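Local coordinates for vascular protein tyrosine phosphatase 1 (Rattus norvegicus, PDB 3I36), which probably removes phosphate from phosphotyrosine residues of proteins by hydrolysis, this chain being the catalytic domain of a receptor-type tyrosine phosphatase, at residues N43-G57 with R280-V294. Numbering follows the deposited sequence.
Sequences NCGFAEEYEDLKLIG and RMHRPLMVQTEDQYV
The Tyr293 side chain packs against helix 28-53 as a knob in the hole formed by Phe46, Glu49, Tyr50 and Leu53, and here the packing is tight. Tyr293 CB lies 3.4 Å from Tyr50 CD1, while Leu53 CD1 reaches Tyr293 CE1 at 3.6 Å. A tyrosine suits this place because its ring packs against Leu53 and Tyr50 while its hydroxyl reaches the carboxylate: Tyr293 OH donates to Glu49 OE2 at 2.7 Å, meeting the anti lone pair, with ring and carboxylate planes perpendicular. Glu49 OE1 is hydrogen-bonded to Tyr34 OH. A phenylalanine in place of Tyr293 would probably leave the buried Glu49 OE2 without this donor.

Tyr50 reaches the other way. With CG anti to the backbone N (chi1 -170°), its ring slides past that of Tyr293, planes 49° apart, and takes Glu290 CA over one face as a CH-pi contact, 3.9 Å from the centroid. A water sits over the opposite face, accepting from Arg280 NH1 and donating to Tyr50 O. An arginine suits because its coplanar N-H groups serve two successive carbonyls besides that water: Arg280 NE donates to Met286 O at 2.7 Å and Arg280 NH2 to Val287 O at 2.8 Å.

The Glu290 side is looser and wetter. Its extended chain runs past Ala47, where Ala47 CB lies 3.4 Å from Glu290 OE1, and two waters link the carboxylate to Ala47 O and Asn43 ND2.

The guanidinium thus fixes the loop before helix 290-305, which carries Gln288, a probable substrate-binding residue close to Val248. A close-packed tyrosine core and a water-bridged margin join this region to helix 28-53, consistent with that helix backing the loop that carries Gln288.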
loop_
_atom_site.group_PDB
_atom_site.type_symbol
_atom_site.label_atom_id
_atom_site.label_comp_id
_atom_site.label_asym_id
_atom_site.label_seq_id
_atom_site.Cartn_x
_atom_site.Cartn_y
_atom_site.Cartn_z
ATOM N N ASN A 43 -5.876 -25.289 -3.443
ATOM C CA ASN A 43 -4.829 -24.347 -3.060
ATOM C C ASN A 43 -4.153 -24.737 -1.766
ATOM O O ASN A 43 -3.737 -23.879 -0.992
ATOM C CB ASN A 43 -5.389 -22.923 -2.952
ATOM C CG ASN A 43 -5.807 -22.371 -4.298
ATOM O OD1 ASN A 43 -5.241 -22.738 -5.327
ATOM N ND2 ASN A 43 -6.807 -21.503 -4.303
ATOM N N CYS A 44 -4.043 -26.039 -1.533
ATOM C CA CYS A 44 -3.491 -26.531 -0.285
ATOM C C CYS A 44 -2.118 -25.941 -0.021
ATOM O O CYS A 44 -1.848 -25.450 1.074
ATOM C CB CYS A 44 -3.391 -28.050 -0.302
ATOM S SG CYS A 44 -2.846 -28.720 1.280
ATOM N N GLY A 45 -1.253 -26.004 -1.030
ATOM C CA GLY A 45 0.109 -25.541 -0.900
ATOM C C GLY A 45 0.159 -24.051 -0.623
ATOM O O GLY A 45 0.923 -23.595 0.227
ATOM N N PHE A 46 -0.637 -23.281 -1.357
ATOM C CA PHE A 46 -0.721 -21.849 -1.089
ATOM C C PHE A 46 -1.267 -21.600 0.308
ATOM O O PHE A 46 -0.793 -20.720 1.021
ATOM C CB PHE A 46 -1.604 -21.156 -2.121
ATOM C CG PHE A 46 -0.987 -21.070 -3.480
ATOM C CD1 PHE A 46 -1.712 -21.409 -4.611
ATOM C CD2 PHE A 46 0.325 -20.647 -3.629
ATOM C CE1 PHE A 46 -1.140 -21.322 -5.863
ATOM C CE2 PHE A 46 0.901 -20.565 -4.881
ATOM C CZ PHE A 46 0.170 -20.898 -5.995
ATOM N N ALA A 47 -2.274 -22.371 0.693
ATOM C CA ALA A 47 -2.857 -22.244 2.020
ATOM C C ALA A 47 -1.800 -22.506 3.084
ATOM O O ALA A 47 -1.764 -21.834 4.113
ATOM C CB ALA A 47 -4.046 -23.201 2.183
ATOM N N GLU A 48 -0.941 -23.488 2.828
ATOM C CA GLU A 48 0.124 -23.827 3.759
ATOM C C GLU A 48 1.142 -22.698 3.877
ATOM O O GLU A 48 1.585 -22.351 4.977
ATOM C CB GLU A 48 0.830 -25.108 3.315
ATOM C CG GLU A 48 1.922 -25.555 4.272
ATOM C CD GLU A 48 2.535 -26.884 3.858
ATOM O OE1 GLU A 48 2.677 -27.120 2.639
ATOM O OE2 GLU A 48 2.864 -27.691 4.753
ATOM N N GLU A 49 1.522 -22.131 2.740
ATOM C CA GLU A 49 2.482 -21.033 2.754
ATOM C C GLU A 49 1.885 -19.883 3.534
ATOM O O GLU A 49 2.542 -19.267 4.369
ATOM C CB GLU A 49 2.795 -20.573 1.333
ATOM C CG GLU A 49 3.696 -21.510 0.587
ATOM C CD GLU A 49 3.954 -21.048 -0.830
ATOM O OE1 GLU A 49 4.402 -21.879 -1.639
ATOM O OE2 GLU A 49 3.701 -19.861 -1.128
ATOM N N TYR A 50 0.621 -19.599 3.248
ATOM C CA TYR A 50 -0.036 -18.461 3.846
ATOM C C TYR A 50 -0.221 -18.680 5.345
ATOM O O TYR A 50 -0.078 -17.755 6.138
ATOM C CB TYR A 50 -1.375 -18.218 3.155
ATOM C CG TYR A 50 -1.988 -16.920 3.564
ATOM C CD1 TYR A 50 -1.441 -15.712 3.145
ATOM C CD2 TYR A 50 -3.103 -16.895 4.385
ATOM C CE1 TYR A 50 -1.999 -14.512 3.536
ATOM C CE2 TYR A 50 -3.665 -15.713 4.775
ATOM C CZ TYR A 50 -3.107 -14.524 4.353
ATOM O OH TYR A 50 -3.678 -13.359 4.752
ATOM N N GLU A 51 -0.519 -19.915 5.733
ATOM C CA GLU A 51 -0.658 -20.246 7.146
ATOM C C GLU A 51 0.675 -20.078 7.857
ATOM O O GLU A 51 0.737 -19.640 9.008
ATOM C CB GLU A 51 -1.170 -21.677 7.317
ATOM C CG GLU A 51 -1.122 -22.188 8.753
ATOM C CD GLU A 51 -2.108 -21.484 9.673
ATOM O OE1 GLU A 51 -2.975 -20.726 9.183
ATOM O OE2 GLU A 51 -2.016 -21.693 10.899
ATOM N N ASP A 52 1.751 -20.405 7.156
ATOM C CA ASP A 52 3.102 -20.236 7.703
ATOM C C ASP A 52 3.432 -18.781 7.961
ATOM O O ASP A 52 4.269 -18.462 8.802
ATOM C CB ASP A 52 4.137 -20.807 6.739
ATOM C CG ASP A 52 4.274 -22.298 6.865
ATOM O OD1 ASP A 52 3.754 -22.861 7.854
ATOM O OD2 ASP A 52 4.902 -22.901 5.977
ATOM N N LEU A 53 2.773 -17.899 7.221
ATOM C CA LEU A 53 2.966 -16.470 7.399
ATOM C C LEU A 53 2.145 -15.914 8.565
ATOM O O LEU A 53 2.384 -14.795 9.018
ATOM C CB LEU A 53 2.583 -15.741 6.114
ATOM C CG LEU A 53 3.568 -15.946 4.954
ATOM C CD1 LEU A 53 2.992 -15.376 3.679
ATOM C CD2 LEU A 53 4.909 -15.302 5.281
ATOM N N LYS A 54 1.196 -16.703 9.050
ATOM C CA LYS A 54 0.160 -16.184 9.939
ATOM C C LYS A 54 0.689 -15.367 11.116
ATOM O O LYS A 54 0.169 -14.292 11.429
ATOM C CB LYS A 54 -0.719 -17.329 10.463
ATOM C CG LYS A 54 -1.935 -16.847 11.238
ATOM C CD LYS A 54 -2.861 -18.004 11.638
ATOM C CE LYS A 54 -2.150 -19.002 12.529
ATOM N NZ LYS A 54 -3.025 -20.159 12.886
ATOM N N LEU A 55 1.720 -15.883 11.769
ATOM C CA LEU A 55 2.200 -15.291 13.015
ATOM C C LEU A 55 3.361 -14.349 12.785
ATOM O O LEU A 55 3.911 -13.779 13.730
ATOM C CB LEU A 55 2.628 -16.374 13.996
ATOM C CG LEU A 55 1.572 -17.435 14.299
ATOM C CD1 LEU A 55 2.152 -18.480 15.249
ATOM C CD2 LEU A 55 0.348 -16.799 14.905
ATOM N N ILE A 56 3.748 -14.173 11.532
ATOM C CA ILE A 56 4.916 -13.353 11.289
ATOM C C ILE A 56 4.699 -11.899 11.687
ATOM O O ILE A 56 3.748 -11.245 11.235
ATOM C CB ILE A 56 5.384 -13.413 9.845
ATOM C CG1 ILE A 56 5.596 -14.878 9.419
ATOM C CG2 ILE A 56 6.667 -12.605 9.691
ATOM C CD1 ILE A 56 6.449 -15.694 10.375
ATOM N N GLY A 57 5.612 -11.404 12.518
ATOM C CA GLY A 57 5.637 -10.010 12.923
ATOM C C GLY A 57 4.683 -9.668 14.056
ATOM O O GLY A 57 4.765 -8.585 14.627
ATOM N N ARG A 280 4.925 -8.459 6.389
ATOM C CA ARG A 280 4.401 -8.735 7.725
ATOM C C ARG A 280 5.342 -8.292 8.842
ATOM O O ARG A 280 4.893 -7.994 9.943
ATOM C CB ARG A 280 4.123 -10.218 7.907
ATOM C CG ARG A 280 2.998 -10.742 7.049
ATOM C CD ARG A 280 1.633 -10.315 7.567
ATOM N NE ARG A 280 0.654 -10.830 6.630
ATOM C CZ ARG A 280 0.207 -12.077 6.638
ATOM N NH1 ARG A 280 0.613 -12.924 7.580
ATOM N NH2 ARG A 280 -0.651 -12.476 5.701
ATOM N N MET A 281 6.637 -8.267 8.565
ATOM C CA MET A 281 7.602 -7.778 9.538
ATOM C C MET A 281 7.529 -6.264 9.652
ATOM O O MET A 281 8.193 -5.666 10.503
ATOM C CB MET A 281 9.022 -8.203 9.155
ATOM C CG MET A 281 9.291 -9.674 9.364
ATOM S SD MET A 281 9.109 -10.087 11.101
ATOM C CE MET A 281 10.329 -8.994 11.835
ATOM N N HIS A 282 6.737 -5.633 8.790
ATOM C CA HIS A 282 6.639 -4.171 8.808
ATOM C C HIS A 282 5.267 -3.641 9.180
ATOM O O HIS A 282 5.132 -2.514 9.634
ATOM C CB HIS A 282 7.098 -3.598 7.476
ATOM C CG HIS A 282 8.571 -3.706 7.287
ATOM N ND1 HIS A 282 9.177 -4.845 6.806
ATOM C CD2 HIS A 282 9.570 -2.841 7.583
ATOM C CE1 HIS A 282 10.483 -4.666 6.782
ATOM N NE2 HIS A 282 10.749 -3.461 7.249
ATOM N N ARG A 283 4.244 -4.453 8.984
ATOM C CA ARG A 283 2.898 -4.011 9.291
ATOM C C ARG A 283 2.091 -5.277 9.378
ATOM O O ARG A 283 2.343 -6.215 8.634
ATOM C CB ARG A 283 2.373 -3.139 8.157
ATOM C CG ARG A 283 1.018 -2.488 8.400
ATOM C CD ARG A 283 0.820 -1.368 7.370
ATOM N NE ARG A 283 -0.529 -0.802 7.389
ATOM C CZ ARG A 283 -0.953 0.096 8.277
ATOM N NH1 ARG A 283 -0.138 0.527 9.235
ATOM N NH2 ARG A 283 -2.189 0.561 8.201
ATOM N N PRO A 284 1.134 -5.320 10.301
ATOM C CA PRO A 284 0.324 -6.521 10.442
ATOM C C PRO A 284 -0.478 -6.775 9.190
ATOM O O PRO A 284 -0.793 -5.845 8.432
ATOM C CB PRO A 284 -0.647 -6.150 11.578
ATOM C CG PRO A 284 -0.637 -4.656 11.610
ATOM C CD PRO A 284 0.792 -4.318 11.321
ATOM N N LEU A 285 -0.786 -8.049 8.974
ATOM C CA LEU A 285 -1.844 -8.457 8.064
ATOM C C LEU A 285 -1.580 -8.166 6.594
ATOM O O LEU A 285 -2.470 -8.335 5.772
ATOM C CB LEU A 285 -3.153 -7.784 8.483
ATOM C CG LEU A 285 -3.670 -8.244 9.838
ATOM C CD1 LEU A 285 -4.812 -7.374 10.287
ATOM C CD2 LEU A 285 -4.090 -9.723 9.767
ATOM N N MET A 286 -0.380 -7.706 6.259
ATOM C CA MET A 286 -0.093 -7.374 4.869
ATOM C C MET A 286 -0.408 -8.587 4.016
ATOM O O MET A 286 0.102 -9.675 4.285
ATOM C CB MET A 286 1.365 -6.960 4.698
ATOM C CG MET A 286 1.769 -5.800 5.601
ATOM S SD MET A 286 0.642 -4.402 5.416
ATOM C CE MET A 286 0.954 -3.988 3.722
ATOM N N VAL A 287 -1.261 -8.393 3.010
ATOM C CA VAL A 287 -1.841 -9.492 2.244
ATOM C C VAL A 287 -2.696 -10.271 3.227
ATOM O O VAL A 287 -2.272 -11.249 3.848
ATOM C CB VAL A 287 -0.776 -10.385 1.551
ATOM C CG1 VAL A 287 -1.454 -11.409 0.622
ATOM C CG2 VAL A 287 0.179 -9.513 0.749
ATOM N N GLN A 288 -3.917 -9.793 3.360
ATOM C CA GLN A 288 -4.696 -10.040 4.554
ATOM C C GLN A 288 -5.571 -11.272 4.442
ATOM O O GLN A 288 -6.036 -11.792 5.445
ATOM C CB GLN A 288 -5.559 -8.821 4.828
ATOM C CG GLN A 288 -6.404 -8.941 6.065
ATOM C CD GLN A 288 -7.106 -7.656 6.355
ATOM O OE1 GLN A 288 -7.347 -6.850 5.446
ATOM N NE2 GLN A 288 -7.417 -7.426 7.626
ATOM N N THR A 289 -5.789 -11.736 3.217
ATOM C CA THR A 289 -6.590 -12.923 3.003
ATOM C C THR A 289 -5.805 -13.923 2.161
ATOM O O THR A 289 -4.917 -13.561 1.400
ATOM C CB THR A 289 -7.928 -12.593 2.286
ATOM O OG1 THR A 289 -7.659 -12.209 0.932
ATOM C CG2 THR A 289 -8.636 -11.455 2.988
ATOM N N GLU A 290 -6.139 -15.190 2.308
ATOM C CA GLU A 290 -5.517 -16.209 1.498
ATOM C C GLU A 290 -5.811 -15.949 0.019
ATOM O O GLU A 290 -4.957 -16.153 -0.825
ATOM C CB GLU A 290 -6.062 -17.565 1.918
ATOM C CG GLU A 290 -5.352 -18.720 1.329
ATOM C CD GLU A 290 -5.983 -20.002 1.790
ATOM O OE1 GLU A 290 -5.784 -20.336 2.967
ATOM O OE2 GLU A 290 -6.688 -20.638 0.981
ATOM N N ASP A 291 -7.015 -15.483 -0.289
ATOM C CA ASP A 291 -7.372 -15.187 -1.673
ATOM C C ASP A 291 -6.391 -14.170 -2.248
ATOM O O ASP A 291 -5.918 -14.301 -3.381
ATOM C CB ASP A 291 -8.803 -14.632 -1.772
ATOM C CG ASP A 291 -9.865 -15.648 -1.372
ATOM O OD1 ASP A 291 -9.521 -16.783 -0.982
ATOM O OD2 ASP A 291 -11.060 -15.303 -1.462
ATOM N N GLN A 292 -6.067 -13.153 -1.461
ATOM C CA GLN A 292 -5.092 -12.177 -1.923
ATOM C C GLN A 292 -3.750 -12.827 -2.180
ATOM O O GLN A 292 -3.085 -12.507 -3.155
ATOM C CB GLN A 292 -4.928 -11.036 -0.916
ATOM C CG GLN A 292 -6.129 -10.121 -0.917
ATOM C CD GLN A 292 -6.142 -9.172 0.250
ATOM O OE1 GLN A 292 -5.255 -9.205 1.100
ATOM N NE2 GLN A 292 -7.159 -8.323 0.304
ATOM N N TYR A 293 -3.341 -13.713 -1.282
ATOM C CA TYR A 293 -2.056 -14.377 -1.425
ATOM C C TYR A 293 -2.030 -15.229 -2.689
ATOM O O TYR A 293 -1.031 -15.267 -3.401
ATOM C CB TYR A 293 -1.781 -15.247 -0.209
ATOM C CG TYR A 293 -0.395 -15.842 -0.185
ATOM C CD1 TYR A 293 0.683 -15.102 0.260
ATOM C CD2 TYR A 293 -0.166 -17.141 -0.617
ATOM C CE1 TYR A 293 1.949 -15.630 0.292
ATOM C CE2 TYR A 293 1.102 -17.688 -0.579
ATOM C CZ TYR A 293 2.158 -16.917 -0.128
ATOM O OH TYR A 293 3.430 -17.433 -0.081
ATOM N N VAL A 294 -3.124 -15.928 -2.952
ATOM C CA VAL A 294 -3.211 -16.706 -4.175
ATOM C C VAL A 294 -3.227 -15.769 -5.370
ATOM O O VAL A 294 -2.583 -16.028 -6.377
ATOM C CB VAL A 294 -4.450 -17.611 -4.190
ATOM C CG1 VAL A 294 -4.590 -18.296 -5.554
ATOM C CG2 VAL A 294 -4.346 -18.638 -3.071
HETATM O O HOH W 1 -7.468 -20.214 -1.481
HETATM O O HOH W 2 -3.880 -20.469 4.789
HETATM O O HOH W 3 -0.861 -15.177 6.810
HETATM O O HOH W 4 1.394 -12.056 10.410
HETATM O O HOH W 5 2.663 -8.849 10.977
#